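Long-range contacts in SAM-dependent methyltransferase (PDB 3GGD), which probably transfers a methyl group from S-adenosyl-L-methionine to an acceptor not yet identified, and binds the by-product S-adenosyl-L-homocysteine: residues Tyr22-Leu27 / Ser87-Glu92; Leu34-Val39 / Cys65-Gln70; Arg41-Asp46 / Asn127-Thr132; Gln70-Ser75 / Lys96-Ala101. All coordinates share one frame; numbering follows the deposited sequence.

The four contacts run from the interior to the surface. Contact 3 is wholly buried, contacts 1 and 2 partly so, and contact 4 lies at the surface, its centre about 16 Å from the centre of the chain. Contacts 1, 2 and 3 all touch S-adenosyl-L-homocysteine: an indole beside the ribose in contact 1, a second indole and two waters in contact 2, an arginine at the carboxylate in contact 3. Contact 4 has no ligand, and one lysine-carbonyl bond joins its segments. Helix 69-77 serves contacts 2 and 4, which share Gln70, while helix 88-97 serves contacts 1 and 4. Trp35 O to Arg131 NH1 ties contact 2 to contact 3.

Contact 1 (Tyr22-Leu27 / Ser87-Glu92); sequences YWNKTL and SKSALE. With SAH (S-adenosyl-L-homocysteine), chain E.
The indole of Trp23 has a methyl group on one face and a phenol on the other. Ala90 CB sits 3.4 Å from the centroid of the Trp23 five-membered ring and 3° off its normal, a CH-pi contact centred on that ring and so toward the rim of the indole as a whole. Tyr22 CE2 backs the opposite face, 4.0 Å above the plane. At the edge, in the plane, lies the ribose of S-adenosyl-L-homocysteine: Trp23 NE1 donates to O3' at 3.0 Å, and a second, weak bond runs from NE1 to O2'. The indole is turned this way by chi1 of -82°, which leaves CG anti to the carbonyl carbon. Helices 15-29 and 88-97 meet here, their short segments 8.0 Å apart on axis and inclined by 36°. Helix 88-97 follows strand 81-85 of the Rossmann-like methyltransferase domain, and Asp85 at the end of that strand also binds the ligand. Ser87 is the helix N-cap, its OG accepting from Ala90 N at 3.0 Å; this bond fixes the start of the helix whose methyl lies on Trp23. At the next residue of helix 15-29, Asn24 ND2 donates to Ser89 OG at 2.8 Å, the hydroxyl lying close to the amide plane. Glu20 bonds to both serine hydroxyls, one carboxylate oxygen to each. Toward the more exposed end, the side chains of Leu27 and Glu92 cross at about a right angle, Leu27 CD2 lying 3.6 Å from Glu92 CD.

Contact 2 (Leu34-Val39 / Cys65-Gln70); sequences LWDANV and CGNGTQ. With SAH (S-adenosyl-L-homocysteine), chain E; EDO (1,2-ethanediol), chain K.
S-adenosyl-L-homocysteine is met first by Trp35, whose indole face lies under the sulphur: SD is 3.3 Å above the ring plane, displaced toward the rim. Two waters reach the carboxylate oxygen O of the ligand. Water 1, in the indole plane, accepts from Trp35 NE1 and donates to Asn67 OD1; water 2 donates to Asp36 OD1 at 2.7 Å and accepts from Gln70 NE2. Gly66 belongs to the glycine-rich turn beside the ligand, and a CB there would clash with ligand CB. Behind this shell, Asp36 is gripped at both oxygens. Thr69 OG1 donates to Asp36 OD1 at 2.6 Å, on its syn lone pair, while Asn67 ND2 donates to Asp36 OD2 at 2.9 Å from above the carboxylate plane. The Asp36 and Asn67 side chains meet tip to tip, their planes 56° apart. ND2 holds the carboxylate while OD1 accepts from water 1, so Asn67 links the two. Gln70, bent at chi2, adds a weak bond from NE2 to Ala37 O; its OE1 accepts from Val43 N. The contact thus fastens the loop between helices 15-29 and 43-50 to the type II' turn joining strand 60-63 to helix 69-77, with Gln70 touching strand 127-131.

Contact 3 (Arg41-Asp46 / Asn127-Thr132); sequences RAVVVD and NIYMRT. With SAH (S-adenosyl-L-homocysteine), chain E; EDO (1,2-ethanediol), chain L; EDO (1,2-ethanediol), chain M.
Hydrogen bonding between the segments rests on one pair: Tyr129 OH donates to Asp46 OD2 at 2.6 Å, on the anti lone pair. The two side chains cross at about a right angle, with the carboxylate turned 53° from the ring and OD2 at its edge. The other carboxylate oxygen, Asp46 OD1, is hydrogen-bonded to Tyr160 OH. Apolar packing comes from Val43, whose CG2 approaches Tyr129 CZ at 3.8 Å. Ala42 CB makes van der Waals contact over one face of the Arg131 guanidinium, 3.7 Å from Arg131 NE. Arg131, extended from CG to NE, donates from NH1 to OXT of S-adenosyl-L-homocysteine at 2.9 Å, while its backbone O accepts from the ligand N at 2.8 Å. Replacing Arg131 by an alanine would probably weaken binding of the ligand carboxylate, since the bond from NH1 would be lost. An ethanediol, probably from the crystallisation liquor, lies between the charged groups: its O2 donates to Asp46 OD2 and accepts from Arg131 NE. Through Tyr129 and Asp46, strand 127-131, central in the sheet, is joined to the first turn of helix 43-50. Asp46 OD2 and Arg131 NE stay 4.5 Å apart, beyond a salt bridge, yet their opposite charges are likely to favour an ionised carboxylate here.

Contact 4 (Gln70-Ser75 / Lys96-Ala101); sequences QTKFLS and KENTAA
Lys72 O is gripped twice from within its own helix: Ser75 OG donates to it at 2.7 Å, from 26° out of the carbonyl plane, and Ser75 N adds a weak bond. That hydroxyl, set between the backbone N and the carbonyl carbon by chi1 of 80°, also lies 3.8 Å from Ala100 CB on the other segment. Across the contact, Thr99 O accepts from Lys72 NZ at 2.9 Å. NZ lies in the carbonyl plane, with a C=O...donor angle of 151°. Lys72 gets there with CG anti to the backbone N and a bend at chi2, beyond which the chain is extended; CD and CE run past the same oxygen, and NZ comes to 3.8 Å from Ala100 CB. At its root, Lys72 CB packs on Asn98 OD1 at 3.6 Å, the two side chains crossing obliquely. Asn98 is the first residue to leave helical geometry after helix 88-97, and its ND2 donates to Asn67 O, in the turn before helix 69-77. An alanine in place of Lys72 would lose the bond to Thr99 O and is likely to leave the segment after helix 88-97 less firmly held. The contact thus joins helix 69-77 to the connection leading into strand 103-107, within neighbouring beta-alpha-beta units of the Rossmann-like domain. Its chemistry is a donor that is probably charged, on a neutral carbonyl, with no acidic partner across the segments, so the link would probably rely on directed hydrogen bonding more than on ion pairing.

Contact 1 (Tyr22-Leu27 / Ser87-Glu92)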
# COMPACT_ATOMS: atom_id res chain seq x y z
N TYR A 22 9.18 5.21 11.43
CA TYR A 22 7.76 5.42 11.69
C TYR A 22 7.12 4.24 12.43
O TYR A 22 6.43 4.42 13.44
CB TYR A 22 6.99 5.62 10.39
CG TYR A 22 5.50 5.57 10.59
CD1 TYR A 22 4.80 6.68 11.13
CD2 TYR A 22 4.78 4.43 10.29
CE1 TYR A 22 3.44 6.65 11.33
CE2 TYR A 22 3.39 4.39 10.49
CZ TYR A 22 2.73 5.49 11.00
OH TYR A 22 1.37 5.44 11.19
N TRP A 23 7.36 3.04 11.92
CA TRP A 23 6.75 1.84 12.49
C TRP A 23 7.31 1.53 13.84
O TRP A 23 6.58 1.13 14.74
CB TRP A 23 6.88 0.65 11.55
CG TRP A 23 5.85 0.61 10.47
CD1 TRP A 23 6.08 0.65 9.11
CD2 TRP A 23 4.42 0.49 10.62
NE1 TRP A 23 4.90 0.54 8.43
CE2 TRP A 23 3.87 0.45 9.33
CE3 TRP A 23 3.57 0.39 11.73
CZ2 TRP A 23 2.50 0.30 9.11
CZ3 TRP A 23 2.19 0.27 11.52
CH2 TRP A 23 1.67 0.22 10.23
N ASN A 24 8.60 1.76 14.04
CA ASN A 24 9.14 1.54 15.38
C ASN A 24 8.54 2.53 16.41
O ASN A 24 8.25 2.16 17.57
CB ASN A 24 10.65 1.62 15.41
CG ASN A 24 11.22 1.03 16.71
OD1 ASN A 24 11.72 1.75 17.54
ND2 ASN A 24 11.08 -0.28 16.89
N LYS A 25 8.36 3.77 16.00
CA LYS A 25 7.71 4.75 16.87
C LYS A 25 6.29 4.31 17.17
O LYS A 25 5.83 4.41 18.32
CB LYS A 25 7.70 6.14 16.22
CG LYS A 25 6.87 7.11 17.02
CD LYS A 25 6.48 8.31 16.29
CE LYS A 25 5.48 8.08 15.21
NZ LYS A 25 5.67 9.30 14.35
N THR A 26 5.59 3.83 16.15
CA THR A 26 4.23 3.31 16.30
C THR A 26 4.16 2.11 17.25
O THR A 26 3.32 2.08 18.16
CB THR A 26 3.65 3.00 14.93
OG1 THR A 26 3.71 4.20 14.16
CG2 THR A 26 2.23 2.45 15.02
N LEU A 27 5.08 1.14 17.06
CA LEU A 27 5.21 -0.04 17.92
C LEU A 27 5.49 0.34 19.37
O LEU A 27 4.80 -0.11 20.29
CB LEU A 27 6.35 -0.94 17.42
CG LEU A 27 6.81 -2.16 18.27
CD1 LEU A 27 5.67 -3.16 18.52
CD2 LEU A 27 7.99 -2.85 17.60
N SER A 87 9.62 -2.94 6.68
CA SER A 87 9.84 -2.61 8.08
C SER A 87 9.71 -3.79 9.01
O SER A 87 8.63 -4.40 9.11
CB SER A 87 8.82 -1.53 8.54
OG SER A 87 8.87 -1.34 9.96
N LYS A 88 10.78 -4.04 9.78
CA LYS A 88 10.74 -5.10 10.77
C LYS A 88 9.76 -4.79 11.90
O LYS A 88 9.15 -5.70 12.47
CB LYS A 88 12.13 -5.42 11.30
CG LYS A 88 12.77 -4.30 12.06
CD LYS A 88 14.12 -4.68 12.65
CE LYS A 88 14.75 -3.42 13.28
NZ LYS A 88 16.09 -3.72 13.80
N SER A 89 9.63 -3.51 12.27
CA SER A 89 8.69 -3.13 13.33
C SER A 89 7.25 -3.31 12.87
O SER A 89 6.40 -3.79 13.65
CB SER A 89 8.97 -1.70 13.85
OG SER A 89 10.22 -1.62 14.53
N ALA A 90 6.97 -2.97 11.61
CA ALA A 90 5.63 -3.27 11.04
C ALA A 90 5.30 -4.77 11.17
O ALA A 90 4.23 -5.14 11.67
CB ALA A 90 5.52 -2.82 9.58
N LEU A 91 6.24 -5.62 10.77
CA LEU A 91 6.03 -7.05 10.82
C LEU A 91 5.99 -7.56 12.24
O LEU A 91 5.34 -8.55 12.49
CB LEU A 91 7.08 -7.78 9.99
CG LEU A 91 7.07 -7.41 8.48
CD1 LEU A 91 8.13 -8.27 7.72
CD2 LEU A 91 5.67 -7.54 7.86
N GLU A 92 6.66 -6.88 13.17
CA GLU A 92 6.55 -7.23 14.57
C GLU A 92 5.13 -6.98 15.12
O GLU A 92 4.58 -7.79 15.86
CB GLU A 92 7.62 -6.52 15.40
CG GLU A 92 7.57 -6.93 16.86
CD GLU A 92 8.69 -6.34 17.70
OE1 GLU A 92 9.76 -6.01 17.14
OE2 GLU A 92 8.48 -6.25 18.92
N SAH E . -0.97 -1.92 2.91
CA SAH E . -0.97 -1.52 4.35
CB SAH E . 0.05 -0.41 4.68
CG SAH E . -0.01 0.92 3.91
SD SAH E . 1.19 2.13 4.50
C SAH E . -2.36 -1.09 4.81
O SAH E . -2.65 -1.10 6.03
OXT SAH E . -3.19 -0.69 3.99
C5' SAH E . 2.52 1.86 3.36
C4' SAH E . 3.38 0.61 3.71
O4' SAH E . 4.42 0.44 2.72
C3' SAH E . 4.12 0.64 5.05
O3' SAH E . 3.86 -0.51 5.85
C2' SAH E . 5.60 0.65 4.67
O2' SAH E . 6.51 0.12 5.65
C1' SAH E . 5.58 -0.08 3.34
N9 SAH E . 6.77 0.17 2.52
C8 SAH E . 7.35 1.39 2.34
N7 SAH E . 8.40 1.27 1.50
C5 SAH E . 8.49 -0.05 1.16
C6 SAH E . 9.42 -0.83 0.36
N6 SAH E . 10.44 -0.15 -0.22
N1 SAH E . 9.26 -2.16 0.24
C2 SAH E . 8.22 -2.78 0.88
N3 SAH E . 7.36 -2.11 1.64
C4 SAH E . 7.46 -0.78 1.84

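Contact 2 (Leu34-Val39 / Cys65-Gln70)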
# COMPACT_ATOMS: atom_id res chain seq x y z
N LEU A 34 -2.79 6.32 10.34
CA LEU A 34 -3.73 7.05 9.50
C LEU A 34 -4.58 6.19 8.57
O LEU A 34 -5.78 6.40 8.43
CB LEU A 34 -2.95 8.07 8.64
CG LEU A 34 -3.70 8.86 7.56
CD1 LEU A 34 -4.65 9.84 8.25
CD2 LEU A 34 -2.71 9.58 6.61
N TRP A 35 -3.94 5.24 7.89
CA TRP A 35 -4.62 4.42 6.88
C TRP A 35 -5.25 3.13 7.42
O TRP A 35 -5.88 2.38 6.65
CB TRP A 35 -3.64 4.02 5.78
CG TRP A 35 -2.41 3.41 6.37
CD1 TRP A 35 -2.23 2.11 6.76
CD2 TRP A 35 -1.21 4.10 6.71
NE1 TRP A 35 -0.97 1.95 7.31
CE2 TRP A 35 -0.33 3.16 7.29
CE3 TRP A 35 -0.79 5.43 6.57
CZ2 TRP A 35 0.95 3.52 7.72
CZ3 TRP A 35 0.47 5.78 7.01
CH2 TRP A 35 1.32 4.82 7.58
N ASP A 36 -5.13 2.89 8.72
CA ASP A 36 -5.47 1.57 9.27
C ASP A 36 -6.98 1.49 9.61
O ASP A 36 -7.38 1.34 10.76
CB ASP A 36 -4.57 1.29 10.48
CG ASP A 36 -4.59 -0.16 10.93
OD1 ASP A 36 -4.93 -1.06 10.12
OD2 ASP A 36 -4.21 -0.41 12.10
N ALA A 37 -7.79 1.63 8.57
CA ALA A 37 -9.25 1.55 8.69
C ALA A 37 -9.70 0.11 8.97
O ALA A 37 -9.06 -0.83 8.55
CB ALA A 37 -9.91 2.04 7.36
N ASN A 38 -10.83 -0.04 9.64
CA ASN A 38 -11.40 -1.36 9.84
C ASN A 38 -11.67 -2.02 8.48
O ASN A 38 -11.95 -1.34 7.49
CB ASN A 38 -12.66 -1.27 10.69
CG ASN A 38 -13.67 -0.32 10.13
OD1 ASN A 38 -13.43 0.88 10.06
ND2 ASN A 38 -14.84 -0.85 9.74
N VAL A 39 -11.54 -3.35 8.43
CA VAL A 39 -11.60 -4.10 7.16
C VAL A 39 -12.87 -3.82 6.35
O VAL A 39 -12.85 -3.82 5.11
CB VAL A 39 -11.41 -5.63 7.39
CG1 VAL A 39 -9.95 -5.89 7.88
CG2 VAL A 39 -12.52 -6.21 8.35
N CYS A 65 2.39 -4.80 3.45
CA CYS A 65 1.27 -5.16 4.30
C CYS A 65 1.15 -4.38 5.63
O CYS A 65 0.14 -4.52 6.36
CB CYS A 65 1.34 -6.65 4.61
SG CYS A 65 2.82 -7.12 5.59
N GLY A 66 2.17 -3.60 5.99
CA GLY A 66 2.12 -2.81 7.22
C GLY A 66 1.91 -3.73 8.43
O GLY A 66 2.56 -4.78 8.54
N ASN A 67 0.98 -3.35 9.30
CA ASN A 67 0.69 -4.10 10.52
C ASN A 67 -0.26 -5.26 10.34
O ASN A 67 -0.72 -5.86 11.33
CB ASN A 67 0.17 -3.19 11.64
CG ASN A 67 -1.11 -2.47 11.27
OD1 ASN A 67 -1.63 -2.66 10.19
ND2 ASN A 67 -1.61 -1.65 12.17
N GLY A 68 -0.59 -5.58 9.10
CA GLY A 68 -1.33 -6.80 8.81
C GLY A 68 -2.82 -6.81 8.99
O GLY A 68 -3.43 -7.88 8.93
N THR A 69 -3.42 -5.65 9.20
CA THR A 69 -4.86 -5.59 9.42
C THR A 69 -5.60 -6.19 8.24
O THR A 69 -6.51 -6.97 8.44
CB THR A 69 -5.34 -4.16 9.62
OG1 THR A 69 -4.60 -3.56 10.71
CG2 THR A 69 -6.87 -4.12 9.91
N GLN A 70 -5.20 -5.86 7.01
CA GLN A 70 -5.92 -6.38 5.83
C GLN A 70 -5.53 -7.81 5.51
O GLN A 70 -6.34 -8.62 4.97
CB GLN A 70 -5.69 -5.47 4.61
CG GLN A 70 -5.89 -3.93 4.87
CD GLN A 70 -7.22 -3.56 5.55
OE1 GLN A 70 -8.28 -4.10 5.21
NE2 GLN A 70 -7.18 -2.61 6.49
N SAH E . -0.97 -1.92 2.91
CA SAH E . -0.97 -1.52 4.35
CB SAH E . 0.05 -0.41 4.68
CG SAH E . -0.01 0.92 3.91
SD SAH E . 1.19 2.13 4.50
C SAH E . -2.36 -1.09 4.81
O SAH E . -2.65 -1.10 6.03
OXT SAH E . -3.19 -0.69 3.99
C5' SAH E . 2.52 1.86 3.36
C4' SAH E . 3.38 0.61 3.71
O4' SAH E . 4.42 0.44 2.72
C3' SAH E . 4.12 0.64 5.05
O3' SAH E . 3.86 -0.51 5.85
C2' SAH E . 5.60 0.65 4.67
O2' SAH E . 6.51 0.12 5.65
C1' SAH E . 5.58 -0.08 3.34
N9 SAH E . 6.77 0.17 2.52
C8 SAH E . 7.35 1.39 2.34
N7 SAH E . 8.40 1.27 1.50
C5 SAH E . 8.49 -0.05 1.16
C6 SAH E . 9.42 -0.83 0.36
N6 SAH E . 10.44 -0.15 -0.22
N1 SAH E . 9.26 -2.16 0.24
C2 SAH E . 8.22 -2.78 0.88
N3 SAH E . 7.36 -2.11 1.64
C4 SAH E . 7.46 -0.78 1.84
C1 EDO K . -8.73 -1.07 12.52
O1 EDO K . -9.79 -2.01 12.64
C2 EDO K . -7.49 -1.93 12.49
O2 EDO K . -6.64 -1.63 13.60
O HOH W 1 -0.89 -0.93 8.15
O HOH W 2 -4.77 -1.35 7.40

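Contact 3 (Arg41-Asp46 / Asn127-Thr132)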
# COMPACT_ATOMS: atom_id res chain seq x y z
N ARG A 41 -14.27 -1.17 5.70
CA ARG A 41 -14.14 0.03 4.87
C ARG A 41 -12.87 -0.05 4.00
O ARG A 41 -12.49 0.94 3.37
CB ARG A 41 -13.96 1.28 5.77
CG ARG A 41 -15.07 1.57 6.69
CD ARG A 41 -14.97 2.96 7.32
NE ARG A 41 -13.89 3.16 8.31
CZ ARG A 41 -12.98 4.15 8.29
NH1 ARG A 41 -12.92 5.09 7.31
NH2 ARG A 41 -12.10 4.21 9.29
N ALA A 42 -12.16 -1.18 4.04
CA ALA A 42 -10.89 -1.30 3.36
C ALA A 42 -10.91 -2.56 2.46
O ALA A 42 -11.55 -2.56 1.40
CB ALA A 42 -9.76 -1.31 4.38
N VAL A 43 -10.24 -3.63 2.88
CA VAL A 43 -10.19 -4.83 2.05
C VAL A 43 -11.56 -5.48 1.68
O VAL A 43 -11.71 -6.12 0.62
CB VAL A 43 -9.20 -5.90 2.67
CG1 VAL A 43 -9.78 -6.46 3.99
CG2 VAL A 43 -8.81 -7.00 1.60
N VAL A 44 -12.57 -5.31 2.53
CA VAL A 44 -13.91 -5.79 2.21
C VAL A 44 -14.47 -5.07 0.97
O VAL A 44 -15.20 -5.68 0.13
CB VAL A 44 -14.86 -5.59 3.39
CG1 VAL A 44 -16.35 -5.68 2.95
CG2 VAL A 44 -14.53 -6.57 4.47
N VAL A 45 -14.13 -3.79 0.85
CA VAL A 45 -14.51 -3.00 -0.34
C VAL A 45 -13.68 -3.41 -1.56
O VAL A 45 -14.19 -3.54 -2.68
CB VAL A 45 -14.34 -1.48 -0.05
CG1 VAL A 45 -14.45 -0.64 -1.36
CG2 VAL A 45 -15.37 -1.04 1.01
N ASP A 46 -12.40 -3.69 -1.34
CA ASP A 46 -11.50 -4.10 -2.43
C ASP A 46 -11.78 -5.49 -3.04
O ASP A 46 -11.73 -5.66 -4.28
CB ASP A 46 -10.04 -4.12 -1.94
CG ASP A 46 -9.57 -2.73 -1.43
OD1 ASP A 46 -9.93 -1.72 -2.07
OD2 ASP A 46 -8.83 -2.70 -0.43
N ASN A 127 -0.14 -13.84 -6.98
CA ASN A 127 -1.06 -12.72 -7.12
C ASN A 127 -0.66 -11.69 -6.10
O ASN A 127 -0.00 -12.04 -5.12
CB ASN A 127 -2.49 -13.15 -6.88
CG ASN A 127 -2.99 -14.07 -7.94
OD1 ASN A 127 -2.75 -13.83 -9.13
ND2 ASN A 127 -3.71 -15.14 -7.53
N ILE A 128 -1.01 -10.42 -6.34
CA ILE A 128 -0.66 -9.34 -5.39
C ILE A 128 -1.84 -8.45 -5.04
O ILE A 128 -2.61 -8.02 -5.93
CB ILE A 128 0.48 -8.41 -5.93
CG1 ILE A 128 1.79 -9.18 -6.08
CG2 ILE A 128 0.72 -7.20 -4.97
CD1 ILE A 128 2.91 -8.43 -6.81
N TYR A 129 -1.99 -8.22 -3.74
CA TYR A 129 -2.86 -7.20 -3.20
C TYR A 129 -1.94 -6.11 -2.63
O TYR A 129 -1.05 -6.41 -1.80
CB TYR A 129 -3.72 -7.76 -2.05
CG TYR A 129 -4.54 -6.73 -1.31
CD1 TYR A 129 -5.74 -6.27 -1.81
CD2 TYR A 129 -4.11 -6.19 -0.10
CE1 TYR A 129 -6.52 -5.32 -1.11
CE2 TYR A 129 -4.88 -5.28 0.63
CZ TYR A 129 -6.09 -4.84 0.11
OH TYR A 129 -6.87 -3.91 0.79
N MSE A 130 -2.13 -4.88 -3.09
CA MSE A 130 -1.35 -3.78 -2.57
C MSE A 130 -2.23 -2.56 -2.28
O MSE A 130 -2.83 -1.96 -3.18
CB MSE A 130 -0.24 -3.39 -3.55
CG MSE A 130 0.71 -2.35 -2.98
SE MSE A 130 2.25 -2.03 -4.23
CE MSE A 130 1.30 -1.13 -5.50
N ARG A 131 -2.27 -2.19 -1.01
CA ARG A 131 -3.08 -1.06 -0.55
C ARG A 131 -2.14 0.08 -0.11
O ARG A 131 -1.47 0.02 0.94
CB ARG A 131 -3.99 -1.51 0.59
CG ARG A 131 -4.93 -0.40 1.06
CD ARG A 131 -5.93 -0.92 2.13
NE ARG A 131 -6.88 0.11 2.54
CZ ARG A 131 -6.73 0.90 3.59
NH1 ARG A 131 -5.66 0.77 4.35
NH2 ARG A 131 -7.66 1.79 3.89
N THR A 132 -2.11 1.11 -0.93
CA THR A 132 -1.28 2.28 -0.76
C THR A 132 0.19 1.94 -0.59
O THR A 132 0.84 2.34 0.36
CB THR A 132 -1.81 3.23 0.31
OG1 THR A 132 -2.13 2.53 1.53
CG2 THR A 132 -3.09 3.97 -0.25
N SAH E . -0.97 -1.92 2.91
CA SAH E . -0.97 -1.52 4.35
CB SAH E . 0.05 -0.41 4.68
CG SAH E . -0.01 0.92 3.91
SD SAH E . 1.19 2.13 4.50
C SAH E . -2.36 -1.09 4.81
O SAH E . -2.65 -1.10 6.03
OXT SAH E . -3.19 -0.69 3.99
C5' SAH E . 2.52 1.86 3.36
C4' SAH E . 3.38 0.61 3.71
O4' SAH E . 4.42 0.44 2.72
C3' SAH E . 4.12 0.64 5.05
O3' SAH E . 3.86 -0.51 5.85
C2' SAH E . 5.60 0.65 4.67
O2' SAH E . 6.51 0.12 5.65
C1' SAH E . 5.58 -0.08 3.34
N9 SAH E . 6.77 0.17 2.52
C8 SAH E . 7.35 1.39 2.34
N7 SAH E . 8.40 1.27 1.50
C5 SAH E . 8.49 -0.05 1.16
C6 SAH E . 9.42 -0.83 0.36
N6 SAH E . 10.44 -0.15 -0.22
N1 SAH E . 9.26 -2.16 0.24
C2 SAH E . 8.22 -2.78 0.88
N3 SAH E . 7.36 -2.11 1.64
C4 SAH E . 7.46 -0.78 1.84
C1 EDO L . -10.30 1.95 0.76
O1 EDO L . -10.13 2.06 2.18
C2 EDO L . -10.22 0.49 0.25
O2 EDO L . -9.06 -0.26 0.75
C1 EDO M . -18.49 -5.81 -0.24
O1 EDO M . -17.66 -4.83 -0.88
C2 EDO M . -19.91 -5.74 -0.78
O2 EDO M . -20.03 -6.29 -2.10

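Contact 4 (Gln70-Ser75 / Lys96-Ala101)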
# COMPACT_ATOMS: atom_id res chain seq x y z
N GLN A 70 -5.20 -5.86 7.01
CA GLN A 70 -5.92 -6.38 5.83
C GLN A 70 -5.53 -7.81 5.51
O GLN A 70 -6.34 -8.62 4.97
CB GLN A 70 -5.69 -5.47 4.61
CG GLN A 70 -5.89 -3.93 4.87
CD GLN A 70 -7.22 -3.56 5.55
OE1 GLN A 70 -8.28 -4.10 5.21
NE2 GLN A 70 -7.18 -2.61 6.49
N THR A 71 -4.27 -8.13 5.82
CA THR A 71 -3.68 -9.43 5.60
C THR A 71 -4.45 -10.52 6.31
O THR A 71 -4.74 -11.58 5.74
CB THR A 71 -2.21 -9.45 6.09
OG1 THR A 71 -1.58 -8.20 5.75
CG2 THR A 71 -1.42 -10.63 5.49
N LYS A 72 -4.80 -10.28 7.56
CA LYS A 72 -5.60 -11.24 8.33
C LYS A 72 -6.93 -11.60 7.62
O LYS A 72 -7.32 -12.77 7.56
CB LYS A 72 -5.85 -10.64 9.70
CG LYS A 72 -6.70 -11.50 10.71
CD LYS A 72 -6.06 -12.82 11.02
CE LYS A 72 -6.74 -13.48 12.24
NZ LYS A 72 -6.28 -14.88 12.29
N PHE A 73 -7.64 -10.59 7.13
CA PHE A 73 -8.86 -10.84 6.40
C PHE A 73 -8.57 -11.67 5.11
O PHE A 73 -9.24 -12.66 4.83
CB PHE A 73 -9.58 -9.51 6.12
CG PHE A 73 -10.74 -9.62 5.18
CD1 PHE A 73 -10.54 -9.67 3.79
CD2 PHE A 73 -12.04 -9.68 5.66
CE1 PHE A 73 -11.60 -9.76 2.91
CE2 PHE A 73 -13.11 -9.76 4.77
CZ PHE A 73 -12.88 -9.80 3.41
N LEU A 74 -7.59 -11.25 4.34
CA LEU A 74 -7.24 -11.99 3.13
C LEU A 74 -7.01 -13.48 3.45
O LEU A 74 -7.41 -14.36 2.69
CB LEU A 74 -5.99 -11.39 2.48
CG LEU A 74 -6.21 -10.02 1.82
CD1 LEU A 74 -4.86 -9.43 1.34
CD2 LEU A 74 -7.25 -10.09 0.65
N SER A 75 -6.39 -13.75 4.60
CA SER A 75 -6.03 -15.12 4.94
C SER A 75 -7.26 -15.95 5.24
O SER A 75 -7.20 -17.17 5.21
CB SER A 75 -5.08 -15.16 6.15
OG SER A 75 -5.77 -15.00 7.38
N LYS A 96 2.16 -10.14 15.82
CA LYS A 96 1.56 -10.24 17.13
C LYS A 96 0.06 -10.10 17.07
O LYS A 96 -0.66 -10.78 17.79
CB LYS A 96 2.09 -9.10 18.01
CG LYS A 96 1.68 -9.23 19.47
CD LYS A 96 1.75 -7.86 20.16
N GLU A 97 -0.42 -9.17 16.25
CA GLU A 97 -1.82 -8.84 16.24
C GLU A 97 -2.60 -9.54 15.15
O GLU A 97 -3.80 -9.62 15.25
CB GLU A 97 -2.01 -7.33 16.03
CG GLU A 97 -1.32 -6.41 17.03
CD GLU A 97 -1.65 -6.76 18.50
OE1 GLU A 97 -2.79 -7.22 18.76
OE2 GLU A 97 -0.78 -6.57 19.39
N ASN A 98 -1.94 -10.03 14.10
CA ASN A 98 -2.64 -10.54 12.92
C ASN A 98 -2.01 -11.80 12.34
O ASN A 98 -1.74 -11.87 11.14
CB ASN A 98 -2.66 -9.42 11.87
CG ASN A 98 -3.61 -8.28 12.23
OD1 ASN A 98 -4.81 -8.52 12.40
ND2 ASN A 98 -3.09 -7.05 12.32
N THR A 99 -1.74 -12.77 13.19
CA THR A 99 -1.19 -14.04 12.73
C THR A 99 -2.30 -15.02 12.34
O THR A 99 -3.45 -14.90 12.75
CB THR A 99 -0.40 -14.74 13.84
OG1 THR A 99 -1.24 -14.81 14.98
CG2 THR A 99 0.82 -13.96 14.21
N ALA A 100 -1.93 -16.00 11.53
CA ALA A 100 -2.83 -17.11 11.17
C ALA A 100 -1.92 -18.22 10.66
O ALA A 100 -0.81 -17.94 10.21
CB ALA A 100 -3.79 -16.67 10.11
N ALA A 101 -2.39 -19.46 10.73
CA ALA A 101 -1.65 -20.63 10.26
C ALA A 101 -1.23 -20.47 8.81
O ALA A 101 -0.18 -20.93 8.44
CB ALA A 101 -2.49 -21.93 10.43